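Local coordinates for protein glutathione transferase (Phanerochaete chrysosporium, PDB 4F0C) that binds glutathione, here as its oxidized disulfide, and probably catalyses glutathione-dependent transfer reactions in a wood-degrading fungus, at residues Q13-E27 and R210-I224. Numbering follows the deposited sequence.
Sequences QVGPNGWKVDMLLRE and RPAIAESLKTKAEAI. With GDS (oxidized glutathione disulfide), chain B.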
ATOM      1  N   GLN A  13      14.459  14.767   4.587  1.00 20.13           N
ATOM      2  CA  GLN A  13      15.333  15.151   3.494  1.00 17.60           C
ATOM      3  C   GLN A  13      15.737  13.950   2.636  1.00 20.95           C
ATOM      4  O   GLN A  13      15.766  14.041   1.407  1.00 21.37           O
ATOM      5  CB  GLN A  13      16.587  15.886   4.020  1.00 20.05           C
ATOM      6  CG  GLN A  13      16.301  17.178   4.810  1.00 17.83           C
ATOM      7  CD  GLN A  13      16.265  16.953   6.319  1.00 23.35           C
ATOM      8  OE1 GLN A  13      15.852  15.889   6.800  1.00 20.84           O
ATOM      9  NE2 GLN A  13      16.709  17.955   7.072  1.00 22.37           N
ATOM     10  N   VAL A  14      16.055  12.827   3.278  1.00 17.16           N
ATOM     11  CA  VAL A  14      16.569  11.668   2.546  1.00 17.56           C
ATOM     12  C   VAL A  14      15.451  10.713   2.107  1.00 19.29           C
ATOM     13  O   VAL A  14      15.442  10.251   0.965  1.00 20.14           O
ATOM     14  CB  VAL A  14      17.593  10.876   3.378  1.00 18.48           C
ATOM     15  CG1 VAL A  14      18.081   9.653   2.583  1.00 22.88           C
ATOM     16  CG2 VAL A  14      18.776  11.773   3.765  1.00 21.49           C
ATOM     17  N   GLY A  15      14.519  10.416   3.007  1.00 19.37           N
ATOM     18  CA  GLY A  15      13.472   9.433   2.717  1.00 15.70           C
ATOM     19  C   GLY A  15      12.570   9.885   1.574  1.00 15.87           C
ATOM     20  O   GLY A  15      12.235  11.066   1.471  1.00 19.05           O
ATOM     21  N   PRO A  16      12.173   8.951   0.697  1.00 14.80           N
ATOM     22  CA  PRO A  16      11.462   9.420  -0.510  1.00 12.50           C
ATOM     23  C   PRO A  16      10.045   9.888  -0.281  1.00 12.48           C
ATOM     24  O   PRO A  16       9.591  10.794  -0.976  1.00 11.51           O
ATOM     25  CB  PRO A  16      11.464   8.158  -1.414  1.00 15.73           C
ATOM     26  CG  PRO A  16      12.735   7.458  -1.006  1.00 19.45           C
ATOM     27  CD  PRO A  16      12.738   7.607   0.508  1.00 16.06           C
ATOM     28  N   ASN A  17       9.316   9.283   0.665  1.00 11.00           N
ATOM     29  CA  ASN A  17       7.862   9.334   0.577  1.00  8.23           C
ATOM     30  C   ASN A  17       7.179  10.700   0.698  1.00 12.63           C
ATOM     31  O   ASN A  17       6.171  10.952   0.036  1.00 10.85           O
ATOM     32  CB  ASN A  17       7.251   8.334   1.566  1.00 10.26           C
ATOM     33  CG  ASN A  17       7.450   6.917   1.105  1.00 12.14           C
ATOM     34  OD1 ASN A  17       7.078   6.583  -0.016  1.00 11.77           O
ATOM     35  ND2 ASN A  17       8.113   6.114   1.907  1.00  8.78           N
ATOM     36  N   GLY A  18       7.689  11.580   1.548  1.00  9.45           N
ATOM     37  CA  GLY A  18       7.036  12.878   1.652  1.00  9.73           C
ATOM     38  C   GLY A  18       7.131  13.700   0.372  1.00 15.12           C
ATOM     39  O   GLY A  18       6.359  14.645   0.174  1.00 11.36           O
ATOM     40  N   TRP A  19       8.089  13.365  -0.490  1.00 13.14           N
ATOM     41  CA  TRP A  19       8.329  14.174  -1.707  1.00 10.68           C
ATOM     42  C   TRP A  19       7.217  14.019  -2.742  1.00 10.43           C
ATOM     43  O   TRP A  19       7.029  14.900  -3.572  1.00 10.67           O
ATOM     44  CB  TRP A  19       9.737  13.886  -2.295  1.00  9.60           C
ATOM     45  CG  TRP A  19      10.757  14.376  -1.296  1.00 13.44           C
ATOM     46  CD1 TRP A  19      11.444  13.619  -0.364  1.00 10.97           C
ATOM     47  CD2 TRP A  19      11.101  15.755  -1.028  1.00 12.56           C
ATOM     48  NE1 TRP A  19      12.219  14.449   0.426  1.00 15.15           N
ATOM     49  CE2 TRP A  19      12.031  15.755   0.039  1.00 16.64           C
ATOM     50  CE3 TRP A  19      10.745  16.979  -1.615  1.00 12.07           C
ATOM     51  CZ2 TRP A  19      12.582  16.943   0.558  1.00 14.77           C
ATOM     52  CZ3 TRP A  19      11.309  18.164  -1.096  1.00 15.76           C
ATOM     53  CH2 TRP A  19      12.202  18.128  -0.016  1.00 14.54           C
ATOM     54  N   LYS A  20       6.461  12.914  -2.678  1.00 12.99           N
ATOM     55  CA  LYS A  20       5.258  12.795  -3.505  1.00 10.51           C
ATOM     56  C   LYS A  20       4.320  13.949  -3.217  1.00 10.52           C
ATOM     57  O   LYS A  20       3.726  14.534  -4.136  1.00 10.03           O
ATOM     58  CB  LYS A  20       4.459  11.524  -3.172  1.00  9.82           C
ATOM     59  CG  LYS A  20       5.217  10.192  -3.345  1.00  6.91           C
ATOM     60  CD  LYS A  20       4.281   9.087  -2.802  1.00  5.68           C
ATOM     61  CE  LYS A  20       5.029   7.769  -2.526  1.00 12.46           C
ATOM     62  NZ  LYS A  20       4.072   6.811  -1.841  1.00  8.85           N
ATOM     63  N   VAL A  21       4.138  14.232  -1.924  1.00 10.14           N
ATOM     64  CA  VAL A  21       3.209  15.265  -1.503  1.00  9.24           C
ATOM     65  C   VAL A  21       3.775  16.643  -1.852  1.00 10.28           C
ATOM     66  O   VAL A  21       3.053  17.496  -2.328  1.00 10.01           O
ATOM     67  CB  VAL A  21       2.949  15.191   0.005  1.00  7.47           C
ATOM     68  CG1 VAL A  21       1.985  16.279   0.431  1.00  8.97           C
ATOM     69  CG2 VAL A  21       2.347  13.795   0.346  1.00  7.69           C
ATOM     70  N   ASP A  22       5.056  16.863  -1.558  1.00  7.63           N
ATOM     71  CA  ASP A  22       5.716  18.103  -1.985  1.00 13.87           C
ATOM     72  C   ASP A  22       5.480  18.374  -3.490  1.00 16.92           C
ATOM     73  O   ASP A  22       5.120  19.494  -3.880  1.00 12.31           O
ATOM     74  CB  ASP A  22       7.214  18.003  -1.653  1.00 13.65           C
ATOM     75  CG  ASP A  22       7.996  19.267  -2.019  1.00 17.78           C
ATOM     76  OD1 ASP A  22       8.400  19.422  -3.203  1.00 14.58           O
ATOM     77  OD2 ASP A  22       8.212  20.085  -1.110  1.00 13.93           O
ATOM     78  N   MET A  23       5.686  17.357  -4.337  1.00 12.77           N
ATOM     79  CA  MET A  23       5.450  17.509  -5.790  1.00 15.02           C
ATOM     80  C   MET A  23       4.020  17.979  -6.093  1.00 14.44           C
ATOM     81  O   MET A  23       3.827  18.915  -6.857  1.00 13.50           O
ATOM     82  CB  MET A  23       5.662  16.179  -6.513  1.00 16.12           C
ATOM     83  CG  MET A  23       7.122  15.818  -6.686  1.00 16.53           C
ATOM     84  SD  MET A  23       7.376  14.142  -7.314  1.00 13.04           S
ATOM     85  CE  MET A  23       9.153  14.012  -7.036  1.00 11.96           C
ATOM     86  N   LEU A  24       3.029  17.309  -5.506  1.00  8.19           N
ATOM     87  CA  LEU A  24       1.630  17.671  -5.771  1.00  9.29           C
ATOM     88  C   LEU A  24       1.292  19.077  -5.297  1.00 12.60           C
ATOM     89  O   LEU A  24       0.601  19.823  -5.992  1.00 10.38           O
ATOM     90  CB  LEU A  24       0.648  16.639  -5.168  1.00  7.99           C
ATOM     91  CG  LEU A  24      -0.843  17.038  -5.304  1.00  8.25           C
ATOM     92  CD1 LEU A  24      -1.213  17.083  -6.798  1.00 10.67           C
ATOM     93  CD2 LEU A  24      -1.689  15.985  -4.597  1.00  8.17           C
ATOM     94  N   LEU A  25       1.777  19.442  -4.111  1.00 11.02           N
ATOM     95  CA  LEU A  25       1.498  20.784  -3.590  1.00 10.61           C
ATOM     96  C   LEU A  25       2.091  21.852  -4.528  1.00 11.52           C
ATOM     97  O   LEU A  25       1.451  22.875  -4.791  1.00 12.73           O
ATOM     98  CB  LEU A  25       2.061  20.947  -2.174  1.00  9.26           C
ATOM     99  CG  LEU A  25       1.341  20.138  -1.078  1.00 11.02           C
ATOM    100  CD1 LEU A  25       2.147  20.208   0.210  1.00 15.95           C
ATOM    101  CD2 LEU A  25      -0.077  20.643  -0.836  1.00 14.00           C
ATOM    102  N   ARG A  26       3.307  21.608  -5.029  1.00 14.15           N
ATOM    103  CA  ARG A  26       3.919  22.553  -5.978  1.00 14.59           C
ATOM    104  C   ARG A  26       3.139  22.613  -7.290  1.00 14.56           C
ATOM    105  O   ARG A  26       2.950  23.691  -7.834  1.00 14.46           O
ATOM    106  CB  ARG A  26       5.386  22.215  -6.256  1.00 11.32           C
ATOM    107  CG  ARG A  26       6.293  22.402  -5.050  1.00 14.30           C
ATOM    108  CD  ARG A  26       7.798  22.124  -5.345  1.00 15.53           C
ATOM    109  NE  ARG A  26       8.452  21.961  -4.051  1.00 15.32           N
ATOM    110  CZ  ARG A  26       8.925  22.954  -3.307  1.00 21.58           C
ATOM    111  NH1 ARG A  26       8.930  24.206  -3.761  1.00 17.21           N
ATOM    112  NH2 ARG A  26       9.427  22.680  -2.106  1.00 17.98           N
ATOM    113  N   GLU A  27       2.722  21.452  -7.805  1.00 13.42           N
ATOM    114  CA  GLU A  27       1.932  21.393  -9.052  1.00 14.95           C
ATOM    115  C   GLU A  27       0.654  22.226  -8.943  1.00 16.40           C
ATOM    116  O   GLU A  27       0.258  22.903  -9.892  1.00 15.86           O
ATOM    117  CB  GLU A  27       1.539  19.935  -9.396  1.00 11.93           C
ATOM    118  CG  GLU A  27       2.688  19.062  -9.907  1.00 12.09           C
ATOM    119  CD  GLU A  27       3.042  19.300 -11.387  1.00 17.53           C
ATOM    120  OE1 GLU A  27       2.701  20.352 -11.950  1.00 14.85           O
ATOM    121  OE2 GLU A  27       3.667  18.408 -11.993  1.00 22.68           O
ATOM    122  N   ARG A 210       8.715  18.183 -15.798  1.00 15.59           N
ATOM    123  CA  ARG A 210       7.709  19.170 -15.422  1.00 16.19           C
ATOM    124  C   ARG A 210       8.296  20.115 -14.356  1.00 17.00           C
ATOM    125  O   ARG A 210       8.902  19.656 -13.391  1.00 20.10           O
ATOM    126  CB  ARG A 210       6.463  18.490 -14.841  1.00 17.79           C
ATOM    127  CG  ARG A 210       5.642  17.662 -15.844  1.00 18.23           C
ATOM    128  CD  ARG A 210       4.416  17.070 -15.146  1.00 19.65           C
ATOM    129  NE  ARG A 210       3.542  18.132 -14.618  1.00 15.08           N
ATOM    130  CZ  ARG A 210       2.675  18.816 -15.357  1.00 19.09           C
ATOM    131  NH1 ARG A 210       2.582  18.575 -16.665  1.00 18.87           N
ATOM    132  NH2 ARG A 210       1.912  19.751 -14.797  1.00 19.52           N
ATOM    133  N   PRO A 211       8.093  21.434 -14.513  1.00 20.44           N
ATOM    134  CA  PRO A 211       8.766  22.404 -13.638  1.00 19.47           C
ATOM    135  C   PRO A 211       8.509  22.202 -12.142  1.00 16.41           C
ATOM    136  O   PRO A 211       9.461  22.318 -11.365  1.00 16.58           O
ATOM    137  CB  PRO A 211       8.202  23.750 -14.117  1.00 24.79           C
ATOM    138  CG  PRO A 211       7.976  23.529 -15.588  1.00 31.82           C
ATOM    139  CD  PRO A 211       7.423  22.099 -15.651  1.00 22.97           C
ATOM    140  N   ALA A 212       7.276  21.893 -11.746  1.00 15.53           N
ATOM    141  CA  ALA A 212       6.988  21.682 -10.318  1.00 18.78           C
ATOM    142  C   ALA A 212       7.730  20.461  -9.781  1.00 15.57           C
ATOM    143  O   ALA A 212       8.246  20.473  -8.657  1.00 17.91           O
ATOM    144  CB  ALA A 212       5.493  21.533 -10.077  1.00 18.17           C
ATOM    145  N   ILE A 213       7.784  19.399 -10.577  1.00 12.86           N
ATOM    146  CA  ILE A 213       8.438  18.176 -10.122  1.00 12.61           C
ATOM    147  C   ILE A 213       9.963  18.355 -10.114  1.00 17.76           C
ATOM    148  O   ILE A 213      10.651  17.966  -9.172  1.00 15.93           O
ATOM    149  CB  ILE A 213       7.982  16.986 -10.977  1.00 13.67           C
ATOM    150  CG1 ILE A 213       6.490  16.711 -10.682  1.00 14.94           C
ATOM    151  CG2 ILE A 213       8.790  15.733 -10.666  1.00 14.25           C
ATOM    152  CD1 ILE A 213       5.942  15.487 -11.388  1.00 17.90           C
ATOM    153  N   ALA A 214      10.484  18.980 -11.164  1.00 17.12           N
ATOM    154  CA  ALA A 214      11.887  19.341 -11.202  1.00 15.50           C
ATOM    155  C   ALA A 214      12.258  20.213  -9.989  1.00 19.52           C
ATOM    156  O   ALA A 214      13.326  20.051  -9.408  1.00 18.09           O
ATOM    157  CB  ALA A 214      12.194  20.075 -12.488  1.00 18.05           C
ATOM    158  N   GLU A 215      11.387  21.153  -9.631  1.00 18.32           N
ATOM    159  CA  GLU A 215      11.640  22.036  -8.492  1.00 17.80           C
ATOM    160  C   GLU A 215      11.635  21.245  -7.184  1.00 18.48           C
ATOM    161  O   GLU A 215      12.466  21.470  -6.316  1.00 20.00           O
ATOM    162  CB  GLU A 215      10.605  23.163  -8.444  1.00 18.56           C
ATOM    163  CG  GLU A 215      10.793  24.128  -7.259  1.00 23.13           C
ATOM    164  CD  GLU A 215       9.769  25.253  -7.261  1.00 28.06           C
ATOM    165  OE1 GLU A 215       9.906  26.168  -8.093  1.00 31.62           O
ATOM    166  OE2 GLU A 215       8.827  25.219  -6.452  1.00 25.35           O
ATOM    167  N   SER A 216      10.686  20.314  -7.045  1.00 15.70           N
ATOM    168  CA  SER A 216      10.656  19.414  -5.899  1.00 12.94           C
ATOM    169  C   SER A 216      11.959  18.614  -5.759  1.00 19.00           C
ATOM    170  O   SER A 216      12.518  18.500  -4.654  1.00 15.55           O
ATOM    171  CB  SER A 216       9.434  18.473  -5.998  1.00 13.51           C
ATOM    172  OG  SER A 216       9.419  17.552  -4.934  1.00 19.40           O
ATOM    173  N   LEU A 217      12.446  18.059  -6.872  1.00 13.69           N
ATOM    174  CA  LEU A 217      13.668  17.243  -6.830  1.00 16.37           C
ATOM    175  C   LEU A 217      14.871  18.106  -6.458  1.00 16.66           C
ATOM    176  O   LEU A 217      15.764  17.668  -5.730  1.00 16.95           O
ATOM    177  CB  LEU A 217      13.902  16.530  -8.171  1.00 18.03           C
ATOM    178  CG  LEU A 217      12.863  15.460  -8.537  1.00 18.51           C
ATOM    179  CD1 LEU A 217      13.021  14.995 -10.005  1.00 18.28           C
ATOM    180  CD2 LEU A 217      12.928  14.261  -7.558  1.00 16.81           C
ATOM    181  N   LYS A 218      14.861  19.347  -6.927  1.00 20.24           N
ATOM    182  CA  LYS A 218      15.984  20.248  -6.681  1.00 21.87           C
ATOM    183  C   LYS A 218      15.965  20.652  -5.200  1.00 20.93           C
ATOM    184  O   LYS A 218      17.000  20.755  -4.558  1.00 20.25           O
ATOM    185  CB  LYS A 218      15.901  21.466  -7.601  1.00 20.56           C
ATOM    186  CG  LYS A 218      16.986  22.535  -7.359  1.00 31.91           C
ATOM    187  CD  LYS A 218      16.795  23.753  -8.271  1.00 45.23           C
ATOM    188  CE  LYS A 218      17.964  24.750  -8.163  1.00 48.57           C
ATOM    189  NZ  LYS A 218      17.769  25.963  -9.024  1.00 51.46           N
ATOM    190  N   THR A 219      14.768  20.858  -4.663  1.00 21.74           N
ATOM    191  CA  THR A 219      14.583  21.250  -3.271  1.00 16.97           C
ATOM    192  C   THR A 219      15.071  20.128  -2.362  1.00 20.43           C
ATOM    193  O   THR A 219      15.740  20.371  -1.350  1.00 18.44           O
ATOM    194  CB  THR A 219      13.087  21.544  -2.992  1.00 20.96           C
ATOM    195  OG1 THR A 219      12.669  22.666  -3.780  1.00 21.35           O
ATOM    196  CG2 THR A 219      12.838  21.859  -1.508  1.00 23.29           C
ATOM    197  N   LYS A 220      14.738  18.890  -2.723  1.00 16.04           N
ATOM    198  CA  LYS A 220      15.200  17.747  -1.952  1.00 15.26           C
ATOM    199  C   LYS A 220      16.722  17.666  -1.923  1.00 19.73           C
ATOM    200  O   LYS A 220      17.300  17.442  -0.855  1.00 19.74           O
ATOM    201  CB  LYS A 220      14.572  16.439  -2.473  1.00 13.61           C
ATOM    202  CG  LYS A 220      15.129  15.152  -1.862  1.00 22.86           C
ATOM    203  CD  LYS A 220      14.350  13.943  -2.403  1.00 19.07           C
ATOM    204  CE  LYS A 220      14.550  12.666  -1.584  1.00 23.53           C
ATOM    205  NZ  LYS A 220      15.981  12.381  -1.379  1.00 38.80           N
ATOM    206  N   ALA A 221      17.364  17.835  -3.086  1.00 18.92           N
ATOM    207  CA  ALA A 221      18.818  17.729  -3.169  1.00 21.10           C
ATOM    208  C   ALA A 221      19.478  18.796  -2.288  1.00 26.43           C
ATOM    209  O   ALA A 221      20.458  18.534  -1.585  1.00 25.12           O
ATOM    210  CB  ALA A 221      19.291  17.855  -4.644  1.00 21.10           C
ATOM    211  N   GLU A 222      18.928  20.006  -2.322  1.00 26.97           N
ATOM    212  CA  GLU A 222      19.433  21.100  -1.504  1.00 28.23           C
ATOM    213  C   GLU A 222      19.222  20.833  -0.019  1.00 23.92           C
ATOM    214  O   GLU A 222      20.104  21.104   0.786  1.00 23.58           O
ATOM    215  CB  GLU A 222      18.800  22.440  -1.918  1.00 33.32           C
ATOM    216  CG  GLU A 222      19.102  22.820  -3.368  1.00 40.63           C
ATOM    217  CD  GLU A 222      18.420  24.110  -3.826  1.00 52.52           C
ATOM    218  OE1 GLU A 222      18.993  24.783  -4.713  1.00 52.18           O
ATOM    219  OE2 GLU A 222      17.318  24.443  -3.317  1.00 52.68           O
ATOM    220  N   ALA A 223      18.060  20.299   0.349  1.00 20.44           N
ATOM    221  CA  ALA A 223      17.789  20.008   1.757  1.00 21.69           C
ATOM    222  C   ALA A 223      18.775  18.948   2.295  1.00 22.86           C
ATOM    223  O   ALA A 223      19.232  19.017   3.427  1.00 22.90           O
ATOM    224  CB  ALA A 223      16.327  19.544   1.951  1.00 17.80           C
ATOM    225  N   ILE A 224      19.079  17.959   1.472  1.00 21.85           N
ATOM    226  CA  ILE A 224      20.008  16.925   1.886  1.00 21.73           C
ATOM    227  C   ILE A 224      21.376  17.566   2.109  1.00 25.82           C
ATOM    228  O   ILE A 224      21.956  17.460   3.198  1.00 28.91           O
ATOM    229  CB  ILE A 224      20.095  15.810   0.849  1.00 20.70           C
ATOM    230  CG1 ILE A 224      18.848  14.937   0.895  1.00 19.20           C
ATOM    231  CG2 ILE A 224      21.235  14.931   1.176  1.00 24.99           C
ATOM    232  CD1 ILE A 224      18.807  13.885  -0.205  1.00 29.31           C
TER
HETATM  233  N1  GDS B 301       3.439   3.693   3.430  1.00  7.86           N
HETATM  234  CA1 GDS B 301       4.059   4.912   4.075  1.00 11.40           C
HETATM  235  C1  GDS B 301       3.786   6.212   3.219  1.00 10.14           C
HETATM  236  OE1 GDS B 301       3.738   6.119   1.956  1.00 11.70           O
HETATM  237  OE2 GDS B 301       3.556   7.275   3.864  1.00 11.88           O
HETATM  238  CB1 GDS B 301       5.608   4.750   4.265  1.00  9.63           C
HETATM  239  CG1 GDS B 301       6.223   6.002   4.931  1.00 13.74           C
HETATM  240  CD1 GDS B 301       7.660   5.729   5.243  1.00 16.41           C
HETATM  241  O1  GDS B 301       8.250   4.696   4.977  1.00 14.96           O
HETATM  242  N2  GDS B 301       8.302   6.777   5.873  1.00 15.70           N
HETATM  243  CA2 GDS B 301       9.716   6.680   6.285  1.00 14.28           C
HETATM  244  C2  GDS B 301       9.834   6.855   7.780  1.00 14.39           C
HETATM  245  O2  GDS B 301       9.173   7.728   8.350  1.00 14.79           O
HETATM  246  CB2 GDS B 301      10.547   7.836   5.680  1.00 18.74           C
HETATM  247  SG2 GDS B 301      10.766   7.573   3.906  1.00 20.16           S
HETATM  248  N3  GDS B 301      10.740   6.082   8.415  1.00 17.08           N
HETATM  249  CA3 GDS B 301      10.927   6.238   9.831  1.00 23.21           C
HETATM  250  C3  GDS B 301      10.959   4.882  10.526  1.00 23.71           C
HETATM  251  OE3 GDS B 301      11.354   4.841  11.711  1.00 29.19           O
HETATM  252  OE4 GDS B 301      10.518   3.927   9.860  1.00 26.25           O
HETATM  253  N4  GDS B 301       9.344   2.740   3.201  1.00 16.15           N
HETATM  254  CA4 GDS B 301       8.564   1.706   2.506  1.00 11.59           C
HETATM  255  C4  GDS B 301       7.455   2.409   1.669  1.00 12.91           C
HETATM  256  OE5 GDS B 301       7.691   3.552   1.199  1.00 12.57           O
HETATM  257  OE6 GDS B 301       6.402   1.757   1.516  1.00 12.99           O
HETATM  258  C5  GDS B 301      10.689   2.579   3.420  1.00 19.18           C
HETATM  259  O5  GDS B 301      11.327   1.589   3.057  1.00 18.09           O
HETATM  260  CA5 GDS B 301      11.432   3.703   4.131  1.00 17.46           C
HETATM  261  N5  GDS B 301      12.604   3.164   4.877  1.00 16.28           N
HETATM  262  CB5 GDS B 301      11.884   4.706   3.065  1.00 18.22           C
HETATM  263  SG5 GDS B 301      12.463   6.261   3.846  1.00 20.81           S
HETATM  264  CA6 GDS B 301      12.560   1.492   8.656  1.00 24.53           C
HETATM  265  C6  GDS B 301      13.051   0.042   8.259  1.00 26.85           C
HETATM  266  OE7 GDS B 301      13.363  -0.751   9.175  1.00 28.20           O
HETATM  267  OE8 GDS B 301      13.082  -0.226   7.039  1.00 26.92           O
HETATM  268  N6  GDS B 301      12.107   1.508  10.047  1.00 24.14           N
HETATM  269  CB6 GDS B 301      13.746   2.468   8.395  1.00 20.34           C
HETATM  270  CG6 GDS B 301      13.960   2.763   6.903  1.00 18.60           C
HETATM  271  CD6 GDS B 301      12.703   3.354   6.276  1.00 22.20           C
HETATM  272  O6  GDS B 301      11.826   3.982   6.880  1.00 21.34           O
HETATM  273  O   HOH W   1      17.820  20.220   5.673  1.00 24.57           O
HETATM  274  O   HOH W   2       4.828  21.555 -13.382  1.00 14.65           O
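The hydroxyl of Ser216 donates to Asp22 OD1, with OG 2.7 Å from that oxygen, from the anti side and tilted out of the carboxylate plane. The same oxygen takes Arg26 NE from the opposite face, in a nearly straight bond (168°), while Arg26 NH2 binds Asp22 OD2, so NE and NH2 share the two carboxylate oxygens between them. Its remaining nitrogen crosses to the other helix, NH1 lying 2.9 Å from Glu215 OE2, with the two flat groups almost perpendicular. With an alanine at Arg26, the carboxylates of buried Asp22 and of Glu215 would probably lose the charge they share, and a gap would open among Ala212, Ser216 and Thr219. At the start of helix 211-227, Arg210 makes a second paired bridge, NE to Glu27 OE2 (2.6 Å) and NH2 to Glu27 OE1 (3.0 Å). A water joins Glu27 OE1 to the backbone N of Ala212. Lys220 lays its CB 3.5 Å from the centroid of the six-membered ring of Trp19, a CH-pi contact. Bent at its last torsion (chi4 -51°), the lysine brings NZ to Val14 O (3.2 Å) from above the carbonyl plane and, weakly, to Gln13 O; Trp19 NE1 is satisfied by His12 O. Lys220 thus ties the C-terminal helix to the thioredoxin-like domain just before Gly15, Pro16 and Asn17 of the glutathione site, whereas farther along the buried Asp22 charge is probably balanced by Arg26.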